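PDB 4EPS: hypothetical protein from Bacteroides ovatus, which probably forms part of the tip of a fimbrium, a cell-surface filament that mediates adhesion and biofilm formation. Local coordinates for residues Thr18-Ile23 and Ser152-His157; Leu161-Leu166 and Glu217-Arg222. One frame throughout, in Å; residues are numbered along the deposited sequence.

Contact 1. Residues Thr18-Ile23 and Ser152-His157; sequences TDTGII and SFQLTH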
loop_
_atom_site.group_PDB
_atom_site.type_symbol
_atom_site.label_atom_id
_atom_site.label_comp_id
_atom_site.label_asym_id
_atom_site.label_seq_id
_atom_site.Cartn_x
_atom_site.Cartn_y
_atom_site.Cartn_z
ATOM N N THR A 18 -1.285 -40.074 -27.739
ATOM C CA THR A 18 -0.662 -38.840 -27.251
ATOM C C THR A 18 -1.020 -37.685 -28.161
ATOM O O THR A 18 -0.856 -37.792 -29.371
ATOM C CB THR A 18 0.882 -38.983 -27.177
ATOM O OG1 THR A 18 1.195 -40.121 -26.397
ATOM C CG2 THR A 18 1.553 -37.761 -26.538
ATOM N N ASP A 19 -1.457 -36.584 -27.581
ATOM C CA ASP A 19 -1.739 -35.365 -28.350
ATOM C C ASP A 19 -0.461 -34.560 -28.495
ATOM O O ASP A 19 0.180 -34.272 -27.491
ATOM C CB ASP A 19 -2.813 -34.528 -27.643
ATOM C CG ASP A 19 -3.128 -33.208 -28.333
ATOM O OD1 ASP A 19 -2.710 -33.025 -29.501
ATOM O OD2 ASP A 19 -3.809 -32.384 -27.730
ATOM N N THR A 20 -0.102 -34.167 -29.720
ATOM C CA THR A 20 1.104 -33.356 -29.942
ATOM C C THR A 20 0.817 -31.896 -29.514
ATOM O O THR A 20 1.749 -31.122 -29.360
ATOM C CB THR A 20 1.593 -33.450 -31.390
ATOM O OG1 THR A 20 0.590 -32.935 -32.252
ATOM C CG2 THR A 20 1.970 -34.879 -31.810
ATOM N N GLY A 21 -0.465 -31.556 -29.358
ATOM C CA GLY A 21 -0.934 -30.254 -28.884
ATOM C C GLY A 21 -1.100 -29.173 -29.932
ATOM O O GLY A 21 -0.578 -29.287 -31.040
ATOM N N ILE A 22 -1.887 -28.147 -29.602
ATOM C CA ILE A 22 -2.091 -26.956 -30.435
ATOM C C ILE A 22 -1.040 -25.957 -29.976
ATOM O O ILE A 22 -1.064 -25.529 -28.811
ATOM C CB ILE A 22 -3.528 -26.393 -30.340
ATOM C CG1 ILE A 22 -4.580 -27.483 -30.645
ATOM C CG2 ILE A 22 -3.707 -25.171 -31.259
ATOM C CD1 ILE A 22 -6.020 -27.093 -30.430
ATOM N N ILE A 23 -0.125 -25.585 -30.872
ATOM C CA ILE A 23 1.004 -24.714 -30.535
ATOM C C ILE A 23 0.828 -23.288 -31.086
ATOM O O ILE A 23 0.031 -23.063 -31.982
ATOM C CB ILE A 23 2.349 -25.353 -31.001
ATOM C CG1 ILE A 23 2.341 -25.662 -32.515
ATOM C CG2 ILE A 23 2.640 -26.627 -30.163
ATOM C CD1 ILE A 23 3.749 -26.031 -33.158
ATOM N N SER A 152 1.441 -46.868 -30.508
ATOM C CA SER A 152 1.509 -45.597 -29.797
ATOM C C SER A 152 1.349 -44.478 -30.819
ATOM O O SER A 152 2.229 -44.258 -31.662
ATOM C CB SER A 152 2.807 -45.501 -28.994
ATOM O OG SER A 152 2.878 -44.288 -28.273
ATOM N N PHE A 153 0.167 -43.860 -30.814
ATOM C CA PHE A 153 -0.181 -42.832 -31.785
ATOM C C PHE A 153 0.151 -41.441 -31.315
ATOM O O PHE A 153 -0.045 -41.099 -30.140
ATOM C CB PHE A 153 -1.686 -42.882 -32.092
ATOM C CG PHE A 153 -2.139 -44.143 -32.782
ATOM C CD1 PHE A 153 -1.948 -44.313 -34.149
ATOM C CD2 PHE A 153 -2.710 -45.185 -32.055
ATOM C CE1 PHE A 153 -2.353 -45.487 -34.785
ATOM C CE2 PHE A 153 -3.112 -46.366 -32.702
ATOM C CZ PHE A 153 -2.911 -46.506 -34.055
ATOM N N GLN A 154 0.592 -40.616 -32.262
ATOM C CA GLN A 154 0.780 -39.173 -32.071
ATOM C C GLN A 154 -0.375 -38.509 -32.840
ATOM O O GLN A 154 -0.448 -38.687 -34.058
ATOM C CB GLN A 154 2.154 -38.701 -32.625
ATOM C CG GLN A 154 3.375 -39.295 -31.924
ATOM C CD GLN A 154 3.549 -38.769 -30.532
ATOM O OE1 GLN A 154 3.196 -37.636 -30.221
ATOM N NE2 GLN A 154 3.984 -39.616 -29.639
ATOM N N LEU A 155 -1.269 -37.790 -32.157
ATOM C CA LEU A 155 -2.406 -37.109 -32.814
ATOM C C LEU A 155 -2.138 -35.640 -32.978
ATOM O O LEU A 155 -1.590 -35.020 -32.057
ATOM C CB LEU A 155 -3.719 -37.271 -32.022
ATOM C CG LEU A 155 -4.225 -38.685 -31.706
ATOM C CD1 LEU A 155 -5.594 -38.601 -31.048
ATOM C CD2 LEU A 155 -4.313 -39.569 -32.977
ATOM N N THR A 156 -2.531 -35.071 -34.132
ATOM C CA THR A 156 -2.387 -33.636 -34.374
ATOM C C THR A 156 -3.805 -33.066 -34.611
ATOM O O THR A 156 -4.634 -33.732 -35.228
ATOM C CB THR A 156 -1.392 -33.404 -35.531
ATOM O OG1 THR A 156 -0.186 -34.119 -35.248
ATOM C CG2 THR A 156 -1.045 -31.945 -35.737
ATOM N N HIS A 157 -4.066 -31.856 -34.124
ATOM C CA HIS A 157 -5.355 -31.168 -34.275
ATOM C C HIS A 157 -5.469 -30.654 -35.702
ATOM O O HIS A 157 -4.517 -30.034 -36.224
ATOM C CB HIS A 157 -5.476 -30.024 -33.254
ATOM C CG HIS A 157 -5.528 -30.489 -31.831
ATOM N ND1 HIS A 157 -6.720 -30.543 -31.139
ATOM C CD2 HIS A 157 -4.530 -30.921 -31.022
ATOM C CE1 HIS A 157 -6.410 -30.951 -29.914
ATOM N NE2 HIS A 157 -5.104 -31.205 -29.801
HETATM O O HOH W 1 1.118 -42.387 -27.788
HETATM O O HOH W 2 -1.801 -30.245 -33.257
#
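T18 and L155 join two parallel strand segments through the backbone: T18 N donates to F153 O, L155 N to T18 O, and T20 N to L155 O (2.9 Å, N-H...O angle 174°), where strand 14-19 has already ended. Water bonded to T18 OG1, S152 OG and F153 O ties the start of this pairing, and a second water links G21 O to H157 N beyond its end.

Among the side chains, H157 NE2 donates to D19 OD2 at 2.7 Å, nearly straight and in the plane of the ring. It reaches the oxygen on the syn side, 29° out of the carboxylate plane, and carboxylate and ring are turned 52° against each other. D19 CG stands anti to the backbone N. The other oxygen, D19 OD1, accepts from G21 N at 2.7 Å, the donor lying above the carboxylate plane, and this closes an Asx turn where the strand gives way to a loop.

Apolar packing adds a CH-pi contact: I22 CG1 lies over one face of the H157 ring, 3.5 Å from its centroid, and I22 CD1 approaches ND1. Elsewhere T20 CG2 touches Q154 OE1 at 3.4 Å.

D19 OD2 also accepts from T38 N, and H157 ND1 bonds D133 OD1. With a carboxylate at each ring nitrogen, the buried imidazole is fixed in rotation and would probably be stabilised in its protonated form.

Contact 2. Residues Leu161-Leu166 and Glu217-Arg222; sequences LVVVKL and EYRLLR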
loop_
_atom_site.group_PDB
_atom_site.type_symbol
_atom_site.label_atom_id
_atom_site.label_comp_id
_atom_site.label_asym_id
_atom_site.label_seq_id
_atom_site.Cartn_x
_atom_site.Cartn_y
_atom_site.Cartn_z
ATOM N N LEU A 161 -7.202 -22.601 -33.794
ATOM C CA LEU A 161 -7.792 -22.175 -32.526
ATOM C C LEU A 161 -7.644 -20.684 -32.271
ATOM O O LEU A 161 -6.539 -20.141 -32.348
ATOM C CB LEU A 161 -7.133 -22.968 -31.379
ATOM C CG LEU A 161 -7.674 -22.701 -29.955
ATOM C CD1 LEU A 161 -9.144 -23.211 -29.820
ATOM C CD2 LEU A 161 -6.784 -23.337 -28.933
ATOM N N VAL A 162 -8.762 -20.037 -31.927
ATOM C CA VAL A 162 -8.774 -18.640 -31.503
ATOM C C VAL A 162 -8.717 -18.662 -29.966
ATOM O O VAL A 162 -9.520 -19.356 -29.334
ATOM C CB VAL A 162 -10.022 -17.856 -32.031
ATOM C CG1 VAL A 162 -10.267 -16.545 -31.244
ATOM C CG2 VAL A 162 -9.893 -17.552 -33.518
ATOM N N VAL A 163 -7.822 -17.877 -29.372
ATOM C CA VAL A 163 -7.758 -17.731 -27.906
ATOM C C VAL A 163 -7.946 -16.236 -27.613
ATOM O O VAL A 163 -7.243 -15.427 -28.223
ATOM C CB VAL A 163 -6.453 -18.289 -27.272
ATOM C CG1 VAL A 163 -6.457 -18.072 -25.747
ATOM C CG2 VAL A 163 -6.288 -19.789 -27.600
ATOM N N VAL A 164 -8.911 -15.875 -26.736
ATOM C CA VAL A 164 -9.158 -14.470 -26.393
ATOM C C VAL A 164 -8.874 -14.270 -24.900
ATOM O O VAL A 164 -9.451 -14.962 -24.067
ATOM C CB VAL A 164 -10.590 -13.966 -26.752
ATOM C CG1 VAL A 164 -10.712 -12.455 -26.512
ATOM C CG2 VAL A 164 -10.985 -14.331 -28.183
ATOM N N LYS A 165 -8.018 -13.288 -24.578
ATOM C CA LYS A 165 -7.718 -12.904 -23.197
ATOM C C LYS A 165 -8.249 -11.485 -22.968
ATOM O O LYS A 165 -7.638 -10.514 -23.425
ATOM C CB LYS A 165 -6.192 -12.984 -22.932
ATOM C CG LYS A 165 -5.804 -12.719 -21.473
ATOM C CD LYS A 165 -6.206 -13.874 -20.593
ATOM C CE LYS A 165 -5.670 -13.708 -19.195
ATOM N NZ LYS A 165 -6.297 -14.705 -18.308
ATOM N N LEU A 166 -9.392 -11.362 -22.273
ATOM C CA LEU A 166 -9.950 -10.041 -21.995
ATOM C C LEU A 166 -9.194 -9.388 -20.798
ATOM O O LEU A 166 -8.514 -10.094 -20.054
ATOM C CB LEU A 166 -11.458 -10.127 -21.717
ATOM C CG LEU A 166 -12.338 -10.636 -22.891
ATOM C CD1 LEU A 166 -13.795 -10.728 -22.431
ATOM C CD2 LEU A 166 -12.185 -9.755 -24.133
ATOM N N GLU A 217 -9.864 -17.325 -19.915
ATOM C CA GLU A 217 -9.692 -17.010 -21.332
ATOM C C GLU A 217 -10.736 -17.787 -22.113
ATOM O O GLU A 217 -11.266 -18.800 -21.612
ATOM C CB GLU A 217 -8.235 -17.300 -21.815
ATOM C CG GLU A 217 -7.866 -18.760 -21.887
ATOM C CD GLU A 217 -6.426 -19.091 -22.240
ATOM O OE1 GLU A 217 -5.554 -18.195 -22.189
ATOM O OE2 GLU A 217 -6.172 -20.277 -22.545
ATOM N N TYR A 218 -11.051 -17.298 -23.322
ATOM C CA TYR A 218 -12.044 -17.923 -24.196
ATOM C C TYR A 218 -11.347 -18.600 -25.342
ATOM O O TYR A 218 -10.388 -18.029 -25.875
ATOM C CB TYR A 218 -13.036 -16.891 -24.753
ATOM C CG TYR A 218 -13.859 -16.208 -23.682
ATOM C CD1 TYR A 218 -13.339 -15.141 -22.953
ATOM C CD2 TYR A 218 -15.143 -16.657 -23.365
ATOM C CE1 TYR A 218 -14.100 -14.495 -21.972
ATOM C CE2 TYR A 218 -15.909 -16.021 -22.381
ATOM C CZ TYR A 218 -15.380 -14.942 -21.692
ATOM O OH TYR A 218 -16.100 -14.321 -20.703
ATOM N N ARG A 219 -11.817 -19.790 -25.722
ATOM C CA ARG A 219 -11.226 -20.586 -26.815
ATOM C C ARG A 219 -12.290 -20.965 -27.805
ATOM O O ARG A 219 -13.410 -21.295 -27.424
ATOM C CB ARG A 219 -10.508 -21.838 -26.261
ATOM C CG ARG A 219 -9.345 -21.447 -25.344
ATOM C CD ARG A 219 -8.293 -22.522 -25.170
ATOM N NE ARG A 219 -8.713 -23.598 -24.271
ATOM C CZ ARG A 219 -8.485 -23.635 -22.960
ATOM N NH1 ARG A 219 -7.854 -22.625 -22.353
ATOM N NH2 ARG A 219 -8.900 -24.665 -22.240
ATOM N N LEU A 220 -11.961 -20.889 -29.094
ATOM C CA LEU A 220 -12.913 -21.212 -30.139
ATOM C C LEU A 220 -12.203 -21.886 -31.288
ATOM O O LEU A 220 -11.318 -21.275 -31.885
ATOM C CB LEU A 220 -13.602 -19.914 -30.633
ATOM C CG LEU A 220 -14.660 -20.085 -31.722
ATOM C CD1 LEU A 220 -15.963 -20.652 -31.117
ATOM C CD2 LEU A 220 -14.963 -18.749 -32.358
ATOM N N LEU A 221 -12.600 -23.119 -31.611
ATOM C CA LEU A 221 -12.056 -23.800 -32.788
ATOM C C LEU A 221 -12.593 -23.146 -34.059
ATOM O O LEU A 221 -13.781 -22.794 -34.113
ATOM C CB LEU A 221 -12.418 -25.296 -32.792
ATOM C CG LEU A 221 -11.843 -26.113 -31.635
ATOM C CD1 LEU A 221 -12.663 -27.386 -31.447
ATOM C CD2 LEU A 221 -10.359 -26.419 -31.851
ATOM N N ARG A 222 -11.708 -22.960 -35.069
ATOM C CA ARG A 222 -12.035 -22.354 -36.368
ATOM C C ARG A 222 -11.430 -23.177 -37.487
ATOM O O ARG A 222 -10.431 -23.871 -37.279
ATOM C CB ARG A 222 -11.504 -20.897 -36.460
ATOM C CG ARG A 222 -12.056 -19.910 -35.374
ATOM C CD ARG A 222 -13.525 -19.580 -35.555
ATOM N NE ARG A 222 -13.799 -18.903 -36.830
ATOM C CZ ARG A 222 -14.974 -18.902 -37.451
ATOM N NH1 ARG A 222 -16.003 -19.581 -36.949
ATOM N NH2 ARG A 222 -15.124 -18.244 -38.596
HETATM O O HOH W 3 -4.527 -16.855 -19.401
#
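E217 packs against V163 while its strand runs antiparallel to 161-166, the axes of the two segments 4.6 Å apart at their closest. Backbone bonds join the hydrogen-bonded pairs V162-L220 and V164-Y218 in both directions, V164 N meeting Y218 O at 2.8 Å.

Followed outward, E217 CB lies 3.5 Å from V164 O and beside K165 CD. E217 CG stands between the backbone N and the carbonyl carbon (chi1 70°) and nears the V163 CG1 methyl, which also touches E217 CD at 3.7 Å. At the tip, OE1 pairs with R254 and, through a long water bond, reaches K165 NZ, itself bonded to D216 O. E217 OE2 takes R219 NH1 at 2.9 Å on its anti lone pair, in the guanidinium plane, and also pairs with K215; R219 NH1 has D212 as a further partner. An alanine in place of E217 would probably leave R219 and R254 each short of a carboxylate and open a gap beside V163 CG1.

R219 lies alongside V163, CG to CG2, and L161 CD1 packs 4.0 Å from L221 CD2. On the face of V162, V164, Y218 and L220, V162 CG2 meets R222 CG at 3.7 Å, and L166 CD1 approaches Y218 CE1 obliquely at 3.8 Å. One face is thus largely apolar, while on the other a buried carboxylate shared among R219, K215 and R254 is likely to stay ionised.

How the contacts relate
Both contacts use the long, interrupted strand 148-174: contact 1 pairs its first part in parallel with strand 14-19, contact 2 a later part antiparallel with strand 217-222. Their centres lie about 19 Å apart, yet they touch where I22 CG2 packs against L161 CB. Both segments of contact 1 precede those of contact 2 in the sequence. Contact 1 spans 128 intervening residues and brings in the predicted propeptide; contact 2 spans 50. Strand 148-174 thus runs through both regions, linking the pairing with the N-terminal strand to that with strand 217-222 in the fimbrillin-like part of this probable tip subunit.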